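Local coordinates for DUF3887 domain-containing protein (PDB 4HYZ) that is of unknown function but belongs to the DUF3887 family of the NTF2 clan and is probably exported as a lipoprotein, at residues A[21-26]-A[36-41]; A[30-35]-A[50-55]; A[34-37]-A[43-46]. All coordinates share one frame; numbering follows the deposited sequence. Where two conformers were deposited one is given.

Contact 1: residues A[21-26]-A[36-41]. With SO4 (sulfate ion), chain D.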
# COMPACT_ATOMS: atom_id res chain seq x y z
N MSE A 21 1.37 -21.36 3.04
CA MSE A 21 0.77 -22.52 2.37
C MSE A 21 0.92 -23.79 3.23
O MSE A 21 -0.05 -24.56 3.37
CB MSE A 21 1.39 -22.73 0.99
CG MSE A 21 1.02 -21.60 0.02
SE MSE A 21 1.64 -22.05 -1.75
CE MSE A 21 3.58 -21.81 -1.51
N GLU A 22 2.09 -23.98 3.84
CA GLU A 22 2.34 -25.13 4.74
C GLU A 22 1.48 -25.05 5.98
O GLU A 22 0.90 -26.04 6.37
CB GLU A 22 3.81 -25.18 5.14
CG GLU A 22 4.67 -25.75 4.05
CD GLU A 22 6.15 -25.44 4.14
OE1 GLU A 22 6.54 -24.60 4.98
OE2 GLU A 22 6.89 -25.99 3.30
N ASP A 23 1.38 -23.86 6.58
CA ASP A 23 0.60 -23.66 7.80
C ASP A 23 -0.90 -23.83 7.55
O ASP A 23 -1.61 -24.30 8.44
CB ASP A 23 0.94 -22.30 8.43
CG ASP A 23 2.35 -22.27 9.01
OD1 ASP A 23 3.01 -23.35 9.06
OD2 ASP A 23 2.81 -21.18 9.39
N ILE A 24 -1.40 -23.46 6.36
CA ILE A 24 -2.83 -23.66 6.05
C ILE A 24 -3.07 -25.16 5.84
O ILE A 24 -4.10 -25.66 6.27
CB ILE A 24 -3.32 -22.78 4.87
CG1 ILE A 24 -3.38 -21.31 5.32
CG2 ILE A 24 -4.69 -23.26 4.32
CD1 ILE A 24 -3.33 -20.32 4.16
N GLU A 25 -2.11 -25.88 5.23
CA GLU A 25 -2.22 -27.34 5.06
C GLU A 25 -2.23 -28.03 6.42
O GLU A 25 -2.97 -28.97 6.61
CB GLU A 25 -1.08 -27.89 4.22
CG GLU A 25 -1.17 -27.54 2.74
CD GLU A 25 0.14 -27.65 1.98
OE1 GLU A 25 1.21 -27.87 2.61
OE2 GLU A 25 0.11 -27.42 0.76
N ILE A 26 -1.44 -27.55 7.38
CA ILE A 26 -1.41 -28.12 8.75
C ILE A 26 -2.77 -27.83 9.42
O ILE A 26 -3.29 -28.70 10.09
CB ILE A 26 -0.19 -27.62 9.57
CG1 ILE A 26 1.17 -28.19 9.02
CG2 ILE A 26 -0.33 -27.98 11.05
CD1 ILE A 26 2.48 -27.08 9.21
N LYS A 36 -1.07 -26.04 16.60
CA LYS A 36 -0.64 -25.27 17.79
C LYS A 36 0.90 -25.08 17.81
O LYS A 36 1.37 -23.99 18.12
CB LYS A 36 -1.11 -25.98 19.07
CG LYS A 36 -0.82 -25.23 20.37
CD LYS A 36 -1.65 -25.77 21.55
CE LYS A 36 -0.99 -26.89 22.30
NZ LYS A 36 0.13 -26.43 23.17
N SER A 37 1.66 -26.12 17.45
CA SER A 37 3.13 -26.13 17.45
C SER A 37 3.73 -25.12 16.45
O SER A 37 4.92 -24.82 16.55
CB SER A 37 3.66 -27.54 17.16
OG SER A 37 3.67 -27.81 15.76
N ARG A 38 2.91 -24.61 15.50
CA ARG A 38 3.38 -23.65 14.50
C ARG A 38 3.32 -22.18 15.03
O ARG A 38 3.85 -21.28 14.39
CB ARG A 38 2.60 -23.83 13.19
CG ARG A 38 3.06 -25.08 12.39
CD ARG A 38 4.51 -24.93 11.88
NE ARG A 38 4.64 -23.63 11.22
CZ ARG A 38 5.42 -22.62 11.59
NH1 ARG A 38 6.36 -22.79 12.52
NH2 ARG A 38 5.33 -21.45 10.98
N PHE A 39 2.73 -21.96 16.21
CA PHE A 39 2.65 -20.64 16.85
C PHE A 39 3.89 -20.40 17.68
O PHE A 39 4.52 -21.36 18.15
CB PHE A 39 1.38 -20.53 17.74
CG PHE A 39 0.12 -20.29 16.94
CD1 PHE A 39 -0.48 -21.33 16.24
CD2 PHE A 39 -0.41 -19.01 16.82
CE1 PHE A 39 -1.63 -21.10 15.46
CE2 PHE A 39 -1.56 -18.78 16.04
CZ PHE A 39 -2.16 -19.82 15.38
N THR A 40 4.27 -19.11 17.86
CA THR A 40 5.39 -18.76 18.74
C THR A 40 5.18 -19.44 20.11
O THR A 40 4.03 -19.53 20.56
CB THR A 40 5.51 -17.24 18.93
OG1 THR A 40 4.47 -16.79 19.80
CG2 THR A 40 5.45 -16.47 17.62
N LYS A 41 6.26 -19.92 20.76
CA LYS A 41 6.21 -20.60 22.05
C LYS A 41 5.32 -19.85 23.06
O LYS A 41 4.47 -20.48 23.70
CB LYS A 41 7.63 -20.78 22.64
CG LYS A 41 8.59 -21.63 21.79
CD LYS A 41 10.01 -21.61 22.35
CE LYS A 41 10.99 -22.42 21.52
NZ LYS A 41 12.31 -22.55 22.20
S SO4 D . 9.59 -17.98 18.65
O1 SO4 D . 9.68 -16.82 19.51
O2 SO4 D . 10.95 -18.40 18.30
O3 SO4 D . 8.83 -19.10 19.37
O4 SO4 D . 8.92 -17.64 17.43
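A two-pronged salt bridge joins helix 13-28 to the loop that follows helix 32-36, with Asp23 meeting Arg38 side-on. Arg38 offers NE and NH2, one to each carboxylate oxygen. The NE bond to Asp23 OD1 is short and nearly straight (2.7 Å, 174°); OD1 is met on its syn side, but well out of the carboxylate plane. NH2 reaches the syn lone pair of Asp23 OD2 at 3.0 Å. Both oxygens lie close to the guanidinium plane, although the two flat groups are twisted 34° against each other. The arginine chain folds at chi2 and chi3, which turns its NE edge back toward the helix. On the outer side of this bend, Ile26 CD1 packs on Arg38 CG at 3.8 Å, so one turn of the helix supplies both the acid and an apolar contact for the arginine's aliphatic part.

The buried carboxylate has further partners. Gln19 NE2 donates to OD1 and Tyr103 OH is bonded to OD2, fixing the rotation of the group. Arg38 NH2 also donates to Met107 O, and NH1 to Asn108 OD1.

Beyond the arginine the backbone leaves a type I turn spanning Lys36 to Phe39, and Thr40 takes the N-cap position of helix 41-44. At that helix start Lys41 N donates to sulfate O3 (3.0 Å), an ion probably taken from the crystallisation liquor and also held by Asn108 ND2.

Within the fold, helix 13-28 lies against the antiparallel sheet, Ile24 touching strands 81-92 and 95-103. The loop runs beside strand 109-113, where Arg38 and Thr40 both form backbone hydrogen bonds with Leu109. The ion pair thereby closes a junction between helix, loop and the last strands.

Contact 2: residues A[30-35]-A[50-55]; sequences KDYESW and ESYDSY
Aromatic packing dominates here: Tyr32 and Trp35 both approach the Tyr52 ring from the same side, Tyr32 near CB and CD2, Trp35 near CD1 and CE1. Against Trp35 the Tyr52 ring forms an offset stack, centroids 4.7 Å apart and planes at 29°. The overlap is partial: Tyr52 CD1 sits over one face of the indole near its rim, 3.5 Å from Trp35 CE3. Tyr32 approaches obliquely, its ring plane at 42° to that of Tyr52. All three side chains leave the backbone with CG anti to N (chi1 178° for Tyr52), and the tyrosine from helix 49-60 slides past the other two in the opposite direction.

Apolar contacts cover the root of the Tyr52 side chain, Tyr32 CD1 lying 3.6 Å from Tyr52 CB. Farther out, Tyr52 CE2 comes within 3.6 Å of Tyr32 CA.

The polar end of the ring reaches the turn before helix 32-36. Tyr52 OH lies 3.2 Å from Lys30 CA and is hydrogen-bonded to Ala27 O, near the end of helix 13-28. This turn is secured by Asp31, an N-cap whose OD1 accepts from Ser34 N at 3.1 Å.

Trp35 also meets Phe39 and Phe112 edge-to-face and rests on Ile26 and Ala27. The aromatic cluster thus joins helices 13-28, 32-36 and 49-60 beside the final strand, 109-113.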
# COMPACT_ATOMS: atom_id res chain seq x y z
N LYS A 30 -6.51 -31.15 10.44
CA LYS A 30 -7.37 -31.36 11.64
C LYS A 30 -6.53 -31.82 12.84
O LYS A 30 -7.09 -32.15 13.89
CB LYS A 30 -8.56 -32.32 11.38
CG LYS A 30 -9.43 -31.94 10.18
CD LYS A 30 -10.68 -32.79 10.05
CE LYS A 30 -11.23 -32.68 8.65
NZ LYS A 30 -12.52 -33.40 8.47
N ASP A 31 -5.19 -31.79 12.72
CA ASP A 31 -4.26 -32.14 13.80
C ASP A 31 -4.00 -30.86 14.62
O ASP A 31 -3.13 -30.06 14.27
CB ASP A 31 -2.96 -32.75 13.24
CG ASP A 31 -1.99 -33.28 14.26
OD1 ASP A 31 -2.03 -32.83 15.42
OD2 ASP A 31 -1.15 -34.12 13.90
N TYR A 32 -4.78 -30.68 15.70
CA TYR A 32 -4.72 -29.52 16.58
C TYR A 32 -3.31 -29.27 17.15
O TYR A 32 -2.84 -28.14 17.14
CB TYR A 32 -5.74 -29.65 17.74
CG TYR A 32 -5.59 -28.57 18.78
CD1 TYR A 32 -5.71 -27.22 18.45
CD2 TYR A 32 -5.25 -28.89 20.09
CE1 TYR A 32 -5.51 -26.22 19.40
CE2 TYR A 32 -5.07 -27.90 21.06
CZ TYR A 32 -5.19 -26.56 20.70
OH TYR A 32 -5.01 -25.59 21.66
N GLU A 33 -2.65 -30.33 17.68
CA GLU A 33 -1.33 -30.21 18.29
C GLU A 33 -0.26 -29.79 17.27
O GLU A 33 0.61 -29.00 17.65
CB GLU A 33 -0.93 -31.50 19.04
CG GLU A 33 -1.83 -31.80 20.24
CD GLU A 33 -1.88 -30.80 21.40
OE1 GLU A 33 -0.94 -29.98 21.53
OE2 GLU A 33 -2.83 -30.88 22.21
N SER A 34 -0.33 -30.26 15.98
CA SER A 34 0.64 -29.83 14.97
C SER A 34 0.42 -28.37 14.62
O SER A 34 1.39 -27.64 14.47
CB SER A 34 0.58 -30.68 13.72
OG SER A 34 0.98 -32.00 14.04
N TRP A 35 -0.86 -27.96 14.54
CA TRP A 35 -1.23 -26.59 14.21
C TRP A 35 -0.78 -25.67 15.33
O TRP A 35 -0.10 -24.69 15.05
CB TRP A 35 -2.74 -26.48 13.94
CG TRP A 35 -3.22 -25.08 13.67
CD1 TRP A 35 -3.11 -24.38 12.50
CD2 TRP A 35 -3.93 -24.23 14.58
NE1 TRP A 35 -3.72 -23.15 12.63
CE2 TRP A 35 -4.25 -23.04 13.89
CE3 TRP A 35 -4.34 -24.37 15.92
CZ2 TRP A 35 -4.96 -22.00 14.49
CZ3 TRP A 35 -5.06 -23.34 16.51
CH2 TRP A 35 -5.35 -22.17 15.80
N GLU A 50 -11.16 -25.97 21.31
CA GLU A 50 -12.54 -25.54 21.02
C GLU A 50 -12.54 -24.48 19.89
O GLU A 50 -13.27 -24.64 18.92
CB GLU A 50 -13.24 -25.01 22.29
N SER A 51 -11.68 -23.45 19.99
CA SER A 51 -11.58 -22.41 18.96
C SER A 51 -11.12 -22.99 17.59
O SER A 51 -11.64 -22.59 16.54
CB SER A 51 -10.63 -21.30 19.41
OG SER A 51 -10.53 -20.26 18.45
N TYR A 52 -10.16 -23.94 17.62
CA TYR A 52 -9.67 -24.64 16.42
C TYR A 52 -10.79 -25.51 15.81
O TYR A 52 -10.94 -25.52 14.60
CB TYR A 52 -8.43 -25.50 16.76
CG TYR A 52 -7.88 -26.29 15.59
CD1 TYR A 52 -7.26 -25.65 14.52
CD2 TYR A 52 -7.96 -27.68 15.57
CE1 TYR A 52 -6.74 -26.38 13.44
CE2 TYR A 52 -7.44 -28.42 14.50
CZ TYR A 52 -6.83 -27.76 13.44
OH TYR A 52 -6.32 -28.47 12.39
N ASP A 53 -11.58 -26.19 16.65
CA ASP A 53 -12.70 -27.04 16.19
C ASP A 53 -13.82 -26.19 15.56
O ASP A 53 -14.49 -26.66 14.64
CB ASP A 53 -13.24 -27.92 17.32
CG ASP A 53 -12.25 -28.95 17.84
OD1 ASP A 53 -11.29 -29.29 17.10
OD2 ASP A 53 -12.44 -29.42 18.98
N SER A 54 -13.99 -24.93 16.01
CA SER A 54 -14.96 -24.00 15.43
C SER A 54 -14.51 -23.64 14.00
O SER A 54 -15.33 -23.61 13.08
CB SER A 54 -15.10 -22.74 16.28
OG SER A 54 -15.69 -23.05 17.53
N TYR A 55 -13.19 -23.46 13.82
CA TYR A 55 -12.61 -23.21 12.50
C TYR A 55 -12.83 -24.45 11.58
O TYR A 55 -13.19 -24.30 10.41
CB TYR A 55 -11.11 -22.85 12.61
CG TYR A 55 -10.32 -23.18 11.37
CD1 TYR A 55 -10.40 -22.39 10.22
CD2 TYR A 55 -9.50 -24.32 11.32
CE1 TYR A 55 -9.69 -22.72 9.06
CE2 TYR A 55 -8.80 -24.66 10.16
CZ TYR A 55 -8.88 -23.85 9.04
OH TYR A 55 -8.18 -24.18 7.91

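Contact 3: residues A[34-37]-A[43-46]; sequences SWKS and LQSS
Gln44 lays its aliphatic chain across the end of the segment that carries Lys36 and Ser37, and the closest fit is between its CG and a backbone carbonyl. Gln44 CG lies 3.3 Å from Lys36 O, a van der Waals touch that brings the following amide carbon, Gln44 CD, to 3.6 Å from Lys36 O. The glutamine extends beyond CG (chi2 -176°), which carries its amide past this carbonyl toward the turn. Its NE2 passes 3.7 Å from Ser37 O, but the hydrogen bond of that nitrogen goes to Phe39 O. This bond probably restrains the rotation of the amide.

The other side of the contact is looser. Lys36 crosses Gln44 at about a right angle, and its CD comes 3.8 Å from Gln44 O without any specific bond. The lysine starts out with CG anti to the backbone N and then bends at chi3 and chi4 (90° and 74°), curling its ammonium group back over the glutamine. Lys36 NZ ends 4.0 Å from Gln44 OE1, too long for a hydrogen bond, though a weak electrostatic attraction is possible. Ser37 sits at the exposed margin, where its OG is turned back to its own segment and donates to Ser34 O at 2.6 Å. None of the touching residues is buried, so this is a surface contact.

Two short helices, 32-36 and 41-44, meet here through a tight connection, their chains closest at Lys36 and Gln44. A side chain from the second helix reaches back to Phe39 O, at the last residue of the type I turn from Lys36 to Phe39. The arrangement is that of two short consecutive helices joined by a tight turn and loop, in the helical part of an NTF2-clan domain.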
# COMPACT_ATOMS: atom_id res chain seq x y z
N SER A 34 -0.33 -30.26 15.98
CA SER A 34 0.64 -29.83 14.97
C SER A 34 0.42 -28.37 14.62
O SER A 34 1.39 -27.64 14.47
CB SER A 34 0.58 -30.68 13.72
OG SER A 34 0.98 -32.00 14.04
N TRP A 35 -0.86 -27.96 14.54
CA TRP A 35 -1.23 -26.59 14.21
C TRP A 35 -0.78 -25.67 15.33
O TRP A 35 -0.10 -24.69 15.05
CB TRP A 35 -2.74 -26.48 13.94
CG TRP A 35 -3.22 -25.08 13.67
CD1 TRP A 35 -3.11 -24.38 12.50
CD2 TRP A 35 -3.93 -24.23 14.58
NE1 TRP A 35 -3.72 -23.15 12.63
CE2 TRP A 35 -4.25 -23.04 13.89
CE3 TRP A 35 -4.34 -24.37 15.92
CZ2 TRP A 35 -4.96 -22.00 14.49
CZ3 TRP A 35 -5.06 -23.34 16.51
CH2 TRP A 35 -5.35 -22.17 15.80
N LYS A 36 -1.07 -26.04 16.60
CA LYS A 36 -0.64 -25.27 17.79
C LYS A 36 0.90 -25.08 17.81
O LYS A 36 1.37 -23.99 18.12
CB LYS A 36 -1.11 -25.98 19.07
CG LYS A 36 -0.82 -25.23 20.37
CD LYS A 36 -1.65 -25.77 21.55
CE LYS A 36 -0.99 -26.89 22.30
NZ LYS A 36 0.13 -26.43 23.17
N SER A 37 1.66 -26.12 17.45
CA SER A 37 3.13 -26.13 17.45
C SER A 37 3.73 -25.12 16.45
O SER A 37 4.92 -24.82 16.55
CB SER A 37 3.66 -27.54 17.16
OG SER A 37 3.67 -27.81 15.76
N LEU A 43 2.74 -17.86 22.57
CA LEU A 43 1.29 -17.78 22.30
C LEU A 43 0.58 -19.15 22.29
O LEU A 43 -0.65 -19.16 22.27
CB LEU A 43 1.02 -17.07 20.96
CG LEU A 43 1.36 -15.59 20.88
CD1 LEU A 43 1.39 -15.14 19.46
CD2 LEU A 43 0.37 -14.73 21.68
N GLN A 44 1.31 -20.28 22.27
CA GLN A 44 0.72 -21.62 22.19
C GLN A 44 -0.30 -21.84 23.32
O GLN A 44 -1.42 -22.28 23.06
CB GLN A 44 1.79 -22.72 22.21
CG GLN A 44 2.60 -22.78 20.92
CD GLN A 44 3.59 -23.91 20.89
OE1 GLN A 44 3.42 -24.94 21.56
NE2 GLN A 44 4.61 -23.78 20.05
N SER A 45 0.11 -21.48 24.57
CA SER A 45 -0.73 -21.66 25.75
C SER A 45 -1.98 -20.76 25.72
O SER A 45 -2.91 -21.01 26.48
CB SER A 45 0.08 -21.45 27.02
OG SER A 45 0.87 -22.59 27.30
N SER A 46 -2.05 -19.78 24.81
CA SER A 46 -3.21 -18.91 24.61
C SER A 46 -4.28 -19.58 23.69
O SER A 46 -5.41 -19.10 23.63
CB SER A 46 -2.75 -17.58 24.01
OG SER A 46 -3.82 -16.80 23.50

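The three contacts trace the helical part of this DUF3887 protein. Contacts 2 and 3 both start from helix 32-36 and share Ser34 and Trp35; their centres lie about 9 Å apart. The second segment of contact 1 overlaps the first of contact 3 at Lys36 and Ser37, where helix 32-36 gives way to the loop, with centres about 8 Å apart. Contacts 1 and 2 alternate along the sequence, about 11 Å apart, and touch where Ile26 CG2 packs on Trp35 N. Helix 32-36 and its following loop thus face helix 13-28, helix 41-44 and helix 49-60 in turn. Contact 1 lies nearest the chain centre and touches the antiparallel sheet, and contact 3 is at the surface.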